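Local coordinates for protein erythrocyte binding antigen 140 (PDB 4GF2) that probably binds a host receptor on the erythrocyte surface as a parasite adhesin, here represented by its region with two Duffy binding-like domains, at residues N309-N317 against T347-L355; D299-N307 against E375-Y383. The protein carries 3 engineered substitutions. All coordinates share one frame; numbering follows the deposited sequence.

Contact 1 (N309-N317 against T347-L355). With GOL (glycerol), chain E.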
loop_
_atom_site.group_PDB
_atom_site.type_symbol
_atom_site.label_atom_id
_atom_site.label_comp_id
_atom_site.label_asym_id
_atom_site.label_seq_id
_atom_site.Cartn_x
_atom_site.Cartn_y
_atom_site.Cartn_z
ATOM N N ASN A 309 13.675 1.011 -19.542
ATOM C CA ASN A 309 13.036 2.255 -19.127
ATOM C C ASN A 309 12.598 2.222 -17.669
ATOM O O ASN A 309 12.864 3.153 -16.912
ATOM C CB ASN A 309 11.830 2.550 -20.017
ATOM C CG ASN A 309 12.226 2.830 -21.447
ATOM O OD1 ASN A 309 13.350 3.246 -21.716
ATOM N ND2 ASN A 309 11.302 2.607 -22.374
ATOM N N ASP A 310 11.917 1.150 -17.280
ATOM C CA ASP A 310 11.456 1.003 -15.907
ATOM C C ASP A 310 12.643 0.914 -14.960
ATOM O O ASP A 310 12.634 1.497 -13.875
ATOM C CB ASP A 310 10.589 -0.246 -15.764
ATOM C CG ASP A 310 9.272 -0.130 -16.500
ATOM O OD1 ASP A 310 8.931 0.985 -16.950
ATOM O OD2 ASP A 310 8.571 -1.155 -16.618
ATOM N N LEU A 311 13.665 0.179 -15.387
ATOM C CA LEU A 311 14.869 -0.023 -14.591
ATOM C C LEU A 311 15.534 1.302 -14.242
ATOM O O LEU A 311 15.911 1.542 -13.096
ATOM C CB LEU A 311 15.858 -0.901 -15.359
ATOM C CG LEU A 311 17.240 -1.055 -14.726
ATOM C CD1 LEU A 311 17.136 -1.771 -13.394
ATOM C CD2 LEU A 311 18.176 -1.793 -15.668
ATOM N N ARG A 312 15.681 2.161 -15.239
ATOM C CA ARG A 312 16.337 3.441 -15.032
ATOM C C ARG A 312 15.376 4.451 -14.413
ATOM O O ARG A 312 15.800 5.430 -13.806
ATOM C CB ARG A 312 16.925 3.947 -16.350
ATOM C CG ARG A 312 18.078 3.074 -16.826
ATOM C CD ARG A 312 18.591 3.467 -18.195
ATOM N NE ARG A 312 19.728 2.641 -18.592
ATOM C CZ ARG A 312 20.314 2.689 -19.783
ATOM N NH1 ARG A 312 19.875 3.526 -20.716
ATOM N NH2 ARG A 312 21.344 1.895 -20.046
ATOM N N GLY A 313 14.079 4.203 -14.554
ATOM C CA GLY A 313 13.090 5.023 -13.885
ATOM C C GLY A 313 13.206 4.820 -12.387
ATOM O O GLY A 313 13.209 5.775 -11.609
ATOM N N PHE A 314 13.321 3.557 -11.988
ATOM C CA PHE A 314 13.426 3.201 -10.580
ATOM C C PHE A 314 14.729 3.704 -9.960
ATOM O O PHE A 314 14.803 3.921 -8.752
ATOM C CB PHE A 314 13.324 1.688 -10.417
ATOM C CG PHE A 314 13.265 1.242 -8.992
ATOM C CD1 PHE A 314 12.070 1.260 -8.300
ATOM C CD2 PHE A 314 14.407 0.803 -8.344
ATOM C CE1 PHE A 314 12.013 0.846 -6.986
ATOM C CE2 PHE A 314 14.354 0.391 -7.035
ATOM C CZ PHE A 314 13.155 0.413 -6.353
ATOM N N GLY A 315 15.754 3.881 -10.787
ATOM C CA GLY A 315 17.003 4.467 -10.336
ATOM C C GLY A 315 18.152 3.482 -10.219
ATOM O O GLY A 315 19.072 3.688 -9.429
ATOM N N CYS A 316 18.105 2.413 -11.005
ATOM C CA CYS A 316 19.199 1.451 -11.045
ATOM C C CYS A 316 19.665 1.199 -12.477
ATOM O O CYS A 316 19.010 1.601 -13.433
ATOM C CB CYS A 316 18.772 0.138 -10.396
ATOM S SG CYS A 316 18.421 0.280 -8.639
ATOM N N ASN A 317 20.797 0.520 -12.616
ATOM C CA ASN A 317 21.353 0.230 -13.927
ATOM C C ASN A 317 22.004 -1.148 -13.929
ATOM O O ASN A 317 22.192 -1.754 -12.874
ATOM C CB ASN A 317 22.377 1.301 -14.309
ATOM C CG ASN A 317 22.700 1.300 -15.793
ATOM O OD1 ASN A 317 21.822 1.104 -16.634
ATOM N ND2 ASN A 317 23.967 1.518 -16.119
ATOM N N THR A 347 27.171 -2.196 -5.152
ATOM C CA THR A 347 26.376 -1.873 -6.333
ATOM C C THR A 347 24.935 -2.373 -6.213
ATOM O O THR A 347 24.216 -2.450 -7.206
ATOM C CB THR A 347 27.007 -2.475 -7.599
ATOM O OG1 THR A 347 26.930 -3.905 -7.544
ATOM C CG2 THR A 347 28.465 -2.050 -7.724
ATOM N N LEU A 348 24.521 -2.704 -4.995
ATOM C CA LEU A 348 23.165 -3.183 -4.730
ATOM C C LEU A 348 22.105 -2.151 -5.123
ATOM O O LEU A 348 22.223 -0.969 -4.804
ATOM C CB LEU A 348 23.028 -3.520 -3.244
ATOM C CG LEU A 348 21.662 -3.975 -2.731
ATOM C CD1 LEU A 348 21.308 -5.343 -3.271
ATOM C CD2 LEU A 348 21.652 -3.977 -1.214
ATOM N N CYS A 349 21.066 -2.609 -5.813
ATOM C CA CYS A 349 19.987 -1.729 -6.244
ATOM C C CYS A 349 18.992 -1.457 -5.122
ATOM O O CYS A 349 18.322 -2.366 -4.636
ATOM C CB CYS A 349 19.255 -2.332 -7.443
ATOM S SG CYS A 349 17.730 -1.466 -7.875
ATOM N N LEU A 350 18.907 -0.193 -4.722
ATOM C CA LEU A 350 17.942 0.243 -3.722
ATOM C C LEU A 350 17.025 1.335 -4.263
ATOM O O LEU A 350 16.003 1.652 -3.665
ATOM C CB LEU A 350 18.675 0.751 -2.481
ATOM C CG LEU A 350 19.524 -0.291 -1.749
ATOM C CD1 LEU A 350 20.275 0.363 -0.604
ATOM C CD2 LEU A 350 18.659 -1.436 -1.240
ATOM N N GLY A 351 17.391 1.915 -5.400
ATOM C CA GLY A 351 16.586 2.958 -6.003
ATOM C C GLY A 351 16.542 4.220 -5.165
ATOM O O GLY A 351 17.333 4.401 -4.239
ATOM N N ARG A 352 15.589 5.084 -5.491
ATOM C CA ARG A 352 15.484 6.399 -4.878
ATOM C C ARG A 352 14.817 6.291 -3.515
ATOM O O ARG A 352 13.656 6.669 -3.344
ATOM C CB ARG A 352 14.689 7.321 -5.799
ATOM C CG ARG A 352 15.204 7.308 -7.228
ATOM C CD ARG A 352 14.229 7.940 -8.198
ATOM N NE ARG A 352 14.506 7.534 -9.573
ATOM C CZ ARG A 352 15.482 8.036 -10.325
ATOM N NH1 ARG A 352 16.293 8.971 -9.844
ATOM N NH2 ARG A 352 15.651 7.599 -11.565
ATOM N N THR A 353 15.564 5.770 -2.546
ATOM C CA THR A 353 15.036 5.530 -1.206
ATOM C C THR A 353 14.759 6.832 -0.456
ATOM O O THR A 353 13.980 6.851 0.495
ATOM C CB THR A 353 16.003 4.668 -0.374
ATOM O OG1 THR A 353 17.277 5.318 -0.288
ATOM C CG2 THR A 353 16.184 3.296 -1.009
ATOM N N TYR A 354 15.394 7.917 -0.889
ATOM C CA TYR A 354 15.221 9.215 -0.242
ATOM C C TYR A 354 13.835 9.808 -0.489
ATOM O O TYR A 354 13.493 10.846 0.080
ATOM C CB TYR A 354 16.298 10.200 -0.715
ATOM C CG TYR A 354 16.345 10.393 -2.218
ATOM C CD1 TYR A 354 15.559 11.356 -2.845
ATOM C CD2 TYR A 354 17.179 9.613 -3.008
ATOM C CE1 TYR A 354 15.605 11.530 -4.219
ATOM C CE2 TYR A 354 17.226 9.776 -4.379
ATOM C CZ TYR A 354 16.441 10.735 -4.980
ATOM O OH TYR A 354 16.499 10.891 -6.344
ATOM N N LEU A 355 13.038 9.151 -1.327
ATOM C CA LEU A 355 11.708 9.657 -1.668
ATOM C C LEU A 355 10.603 9.136 -0.745
ATOM O O LEU A 355 9.514 9.707 -0.698
ATOM C CB LEU A 355 11.366 9.318 -3.119
ATOM C CG LEU A 355 12.145 10.100 -4.181
ATOM C CD1 LEU A 355 11.778 9.607 -5.569
ATOM C CD2 LEU A 355 11.895 11.600 -4.062
HETATM C C1 GOL E . 22.463 -1.012 -9.680
HETATM O O1 GOL E . 23.209 -1.666 -10.680
HETATM C C2 GOL E . 22.683 0.488 -9.807
HETATM O O2 GOL E . 23.504 0.754 -10.920
HETATM C C3 GOL E . 23.321 1.027 -8.540
HETATM O O3 GOL E . 22.376 0.940 -7.501
#
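Gly313 O, a carbonyl at the end of helix 308-314, is gripped by two nitrogens of Arg352: NE at 3.0 Å with an N-H...O angle of 151°, and NH2, also at 3.0 Å. The oxygen lies in the guanidinium plane, while both donors come to it from the same face of its carbonyl. The arginine's grip falls at a Schellman motif that ends the helix, in which Gly315 takes the positive phi of 108° that glycine accommodates readily and Cys316 N turns back to Leu311 O. Arg352 NH2 also makes a weak bond to Arg312 O. With its chain extended from CG to NE, the arginine spans the gap to the helix end, where a positive charge would probably suit the negative end of the helix dipole. Gly315 CA lies over one face of the guanidinium, offset toward its rim.

Beyond the turn, the Cys316-Cys349 disulfide, seen in this crystal structure, ties the chain leaving the helix to the loop of the Duffy binding-like fold that leads to helix 361-382. SG of Cys349 stands anti to its backbone N (chi1 170°), which brings it to the Phe314 ring edge, 3.9 Å from Phe314 CE2. Gly351 CA lies obliquely to the Phe314 ring, 3.6 Å from Phe314 CE2; Gly351, with no side chain and a positive phi, lets the backbone come this close to the ring. Phe314 also meets the rings of His367 and Tyr374, so the large aromatic residue fills the junction between helix end, loop and helix 361-382. A glycerol, probably from the crystallisation liquor, lies beside the disulfide, and its C2 comes within 3.8 Å of Cys316 CA.

Contact 2 (D299-N307 against E375-Y383)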
loop_
_atom_site.group_PDB
_atom_site.type_symbol
_atom_site.label_atom_id
_atom_site.label_comp_id
_atom_site.label_asym_id
_atom_site.label_seq_id
_atom_site.Cartn_x
_atom_site.Cartn_y
_atom_site.Cartn_z
ATOM N N ASP A 299 7.188 -18.168 -15.045
ATOM C CA ASP A 299 7.967 -18.175 -16.277
ATOM C C ASP A 299 9.274 -17.422 -16.078
ATOM O O ASP A 299 9.307 -16.192 -16.127
ATOM C CB ASP A 299 7.165 -17.550 -17.421
ATOM C CG ASP A 299 7.848 -17.709 -18.769
ATOM O OD1 ASP A 299 9.095 -17.704 -18.814
ATOM O OD2 ASP A 299 7.137 -17.838 -19.789
ATOM N N VAL A 300 10.351 -18.170 -15.861
ATOM C CA VAL A 300 11.648 -17.579 -15.555
ATOM C C VAL A 300 12.127 -16.677 -16.685
ATOM O O VAL A 300 12.682 -15.604 -16.437
ATOM C CB VAL A 300 12.708 -18.660 -15.290
ATOM C CG1 VAL A 300 14.086 -18.032 -15.120
ATOM C CG2 VAL A 300 12.334 -19.473 -14.058
ATOM N N ASP A 301 11.912 -17.110 -17.924
ATOM C CA ASP A 301 12.313 -16.319 -19.082
ATOM C C ASP A 301 11.708 -14.922 -19.013
ATOM O O ASP A 301 12.384 -13.929 -19.283
ATOM C CB ASP A 301 11.889 -17.009 -20.377
ATOM C CG ASP A 301 12.526 -18.370 -20.544
ATOM O OD1 ASP A 301 13.663 -18.553 -20.057
ATOM O OD2 ASP A 301 11.892 -19.255 -21.158
ATOM N N ILE A 302 10.434 -14.848 -18.644
ATOM C CA ILE A 302 9.744 -13.568 -18.549
ATOM C C ILE A 302 10.230 -12.790 -17.333
ATOM O O ILE A 302 10.546 -11.603 -17.428
ATOM C CB ILE A 302 8.224 -13.756 -18.460
ATOM C CG1 ILE A 302 7.712 -14.475 -19.711
ATOM C CG2 ILE A 302 7.533 -12.407 -18.297
ATOM C CD1 ILE A 302 6.240 -14.829 -19.663
ATOM N N ALA A 303 10.297 -13.465 -16.191
ATOM C CA ALA A 303 10.800 -12.841 -14.975
ATOM C C ALA A 303 12.218 -12.314 -15.184
ATOM O O ALA A 303 12.636 -11.368 -14.518
ATOM C CB ALA A 303 10.768 -13.827 -13.823
ATOM N N SER A 304 12.952 -12.918 -16.117
ATOM C CA SER A 304 14.342 -12.536 -16.360
ATOM C C SER A 304 14.473 -11.368 -17.337
ATOM O O SER A 304 15.463 -10.637 -17.306
ATOM C CB SER A 304 15.142 -13.731 -16.890
ATOM O OG SER A 304 15.231 -14.761 -15.922
ATOM N N GLN A 305 13.484 -11.197 -18.209
ATOM C CA GLN A 305 13.543 -10.143 -19.216
ATOM C C GLN A 305 13.428 -8.770 -18.563
ATOM O O GLN A 305 12.496 -8.508 -17.808
ATOM C CB GLN A 305 12.446 -10.336 -20.268
ATOM C CG GLN A 305 12.549 -9.370 -21.443
ATOM C CD GLN A 305 11.664 -9.764 -22.612
ATOM O OE1 GLN A 305 11.387 -10.945 -22.827
ATOM N NE2 GLN A 305 11.216 -8.774 -23.375
ATOM N N ILE A 306 14.387 -7.897 -18.857
ATOM C CA ILE A 306 14.473 -6.595 -18.207
ATOM C C ILE A 306 13.893 -5.478 -19.067
ATOM O O ILE A 306 14.127 -5.420 -20.271
ATOM C CB ILE A 306 15.936 -6.246 -17.871
ATOM C CG1 ILE A 306 16.506 -7.272 -16.891
ATOM C CG2 ILE A 306 16.028 -4.847 -17.278
ATOM C CD1 ILE A 306 17.931 -6.996 -16.473
ATOM N N ASN A 307 13.136 -4.590 -18.434
ATOM C CA ASN A 307 12.613 -3.405 -19.102
ATOM C C ASN A 307 13.483 -2.199 -18.753
ATOM O O ASN A 307 13.417 -1.677 -17.641
ATOM C CB ASN A 307 11.159 -3.170 -18.684
ATOM C CG ASN A 307 10.545 -1.960 -19.359
ATOM O OD1 ASN A 307 11.141 -0.884 -19.394
ATOM N ND2 ASN A 307 9.346 -2.131 -19.903
ATOM N N GLU A 375 17.195 -5.990 -8.497
ATOM C CA GLU A 375 18.435 -6.596 -8.037
ATOM C C GLU A 375 18.531 -8.019 -8.579
ATOM O O GLU A 375 19.569 -8.426 -9.096
ATOM C CB GLU A 375 18.509 -6.605 -6.511
ATOM C CG GLU A 375 19.745 -7.299 -5.950
ATOM C CD GLU A 375 21.039 -6.600 -6.323
ATOM O OE1 GLU A 375 20.981 -5.491 -6.895
ATOM O OE2 GLU A 375 22.121 -7.156 -6.033
ATOM N N ALA A 376 17.436 -8.766 -8.480
ATOM C CA ALA A 376 17.421 -10.148 -8.945
ATOM C C ALA A 376 17.656 -10.209 -10.446
ATOM O O ALA A 376 18.496 -10.971 -10.921
ATOM C CB ALA A 376 16.108 -10.821 -8.587
ATOM N N GLN A 377 16.914 -9.400 -11.193
ATOM C CA GLN A 377 17.045 -9.384 -12.643
ATOM C C GLN A 377 18.461 -8.997 -13.054
ATOM O O GLN A 377 19.069 -9.653 -13.897
ATOM C CB GLN A 377 16.049 -8.408 -13.265
ATOM C CG GLN A 377 14.615 -8.898 -13.299
ATOM C CD GLN A 377 13.682 -7.869 -13.907
ATOM O OE1 GLN A 377 13.842 -6.670 -13.681
ATOM N NE2 GLN A 377 12.715 -8.330 -14.694
ATOM N N LEU A 378 18.979 -7.928 -12.458
ATOM C CA LEU A 378 20.318 -7.447 -12.781
ATOM C C LEU A 378 21.374 -8.499 -12.491
ATOM O O LEU A 378 22.298 -8.695 -13.281
ATOM C CB LEU A 378 20.631 -6.182 -11.996
ATOM C CG LEU A 378 19.788 -4.981 -12.394
ATOM C CD1 LEU A 378 20.050 -3.828 -11.454
ATOM C CD2 LEU A 378 20.096 -4.594 -13.819
ATOM N N LEU A 379 21.236 -9.169 -11.352
ATOM C CA LEU A 379 22.135 -10.256 -10.996
ATOM C C LEU A 379 22.008 -11.388 -12.005
ATOM O O LEU A 379 23.007 -11.894 -12.512
ATOM C CB LEU A 379 21.828 -10.772 -9.590
ATOM C CG LEU A 379 22.247 -9.856 -8.437
ATOM C CD1 LEU A 379 21.735 -10.409 -7.121
ATOM C CD2 LEU A 379 23.758 -9.686 -8.394
ATOM N N LYS A 380 20.773 -11.780 -12.296
ATOM C CA LYS A 380 20.526 -12.845 -13.259
ATOM C C LYS A 380 21.169 -12.509 -14.595
ATOM O O LYS A 380 21.738 -13.377 -15.255
ATOM C CB LYS A 380 19.025 -13.066 -13.444
ATOM C CG LYS A 380 18.672 -14.088 -14.519
ATOM C CD LYS A 380 19.318 -15.437 -14.249
ATOM C CE LYS A 380 18.908 -16.475 -15.286
ATOM N NZ LYS A 380 17.461 -16.817 -15.198
ATOM N N TYR A 381 21.082 -11.242 -14.988
ATOM C CA TYR A 381 21.629 -10.807 -16.264
ATOM C C TYR A 381 23.154 -10.857 -16.257
ATOM O O TYR A 381 23.778 -11.213 -17.257
ATOM C CB TYR A 381 21.157 -9.392 -16.595
ATOM C CG TYR A 381 21.672 -8.885 -17.922
ATOM C CD1 TYR A 381 21.080 -9.279 -19.115
ATOM C CD2 TYR A 381 22.755 -8.020 -17.983
ATOM C CE1 TYR A 381 21.550 -8.820 -20.331
ATOM C CE2 TYR A 381 23.232 -7.557 -19.194
ATOM C CZ TYR A 381 22.627 -7.961 -20.365
ATOM O OH TYR A 381 23.099 -7.500 -21.572
ATOM N N LYS A 382 23.751 -10.504 -15.124
ATOM C CA LYS A 382 25.204 -10.458 -15.010
ATOM C C LYS A 382 25.797 -11.859 -14.990
ATOM O O LYS A 382 26.837 -12.108 -15.595
ATOM C CB LYS A 382 25.616 -9.702 -13.745
ATOM C CG LYS A 382 27.124 -9.604 -13.539
ATOM C CD LYS A 382 27.792 -8.863 -14.690
ATOM C CE LYS A 382 29.304 -8.837 -14.546
ATOM N NZ LYS A 382 29.743 -8.112 -13.324
ATOM N N TYR A 383 25.121 -12.773 -14.303
ATOM C CA TYR A 383 25.660 -14.108 -14.072
ATOM C C TYR A 383 24.818 -15.213 -14.710
ATOM O O TYR A 383 24.786 -16.340 -14.213
ATOM C CB TYR A 383 25.776 -14.351 -12.568
ATOM C CG TYR A 383 26.599 -13.305 -11.858
ATOM C CD1 TYR A 383 27.985 -13.351 -11.885
ATOM C CD2 TYR A 383 25.993 -12.269 -11.165
ATOM C CE1 TYR A 383 28.744 -12.396 -11.241
ATOM C CE2 TYR A 383 26.743 -11.311 -10.518
ATOM C CZ TYR A 383 28.117 -11.379 -10.559
ATOM O OH TYR A 383 28.866 -10.425 -9.915
HETATM O O HOH W 1 12.090 -5.095 -15.557
#
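Gln377 NE2 donates to Ala303 O over 3.0 Å with an N-H...O angle of 161°, joining the long helix 361-382 to the last turn of helix 300-304. The acceptor lies in the glutamine's amide plane, but the nitrogen stands above the carbonyl plane. Straight from CG outward, the glutamine reaches the carbonyl with its amide and leaves its CB for apolar packing.

Ile306 makes the tight apolar part. Its side chain and that of Gln377 run antiparallel past each other, Ile306 CG1 3.8 Å from Gln377 CB, and Ile306 CD1 lies 4.0 Å from Tyr381 CB and 4.2 Å from Leu378 CD2. The CD1 arm of isoleucine is long enough to reach three residues of the helix, Gln377, Leu378 and Tyr381. The looser margin is polar: a water accepts from Asn307 N and donates to Gln377 OE1, bridging the two segments beside the exposed Asn307. Elsewhere Lys380 bends at chi2 (57°) and chi4 to place NZ 3.1 Å from Ser304 OG, which itself donates to Val300 O; NZ also bonds Val460 O.

The axes of 300-304 and of the 375-382 part of the long helix come within 10.5 Å, their directions 105° apart. Phe291 of helix 285-293 touches both Ala303 and Gln377, Leu311 of helix 308-314 packs on Ile306 and Leu378, and helix 388-407 packs against Leu379 and Lys380.

From the N terminus, the chain passes through helix 300-304 and then helix 308-314, the first partners of contact 2 and contact 1 respectively. Contact 1 closes the shorter loop when 347-355 returns to 309-317. The chain then enters helix 361-382, whose later turns meet 299-307 in contact 2 and close a larger loop around the first. The two contacts thus nest without crossing, their centres about 15 Å apart. They also touch: Glu375 OE1 probably accepts from Cys349 N at 3.1 Å, and Asn317 O lies 3.3 Å from Leu378 CD1. Together they fasten two consecutive short helices and a connecting loop to helix 361-382.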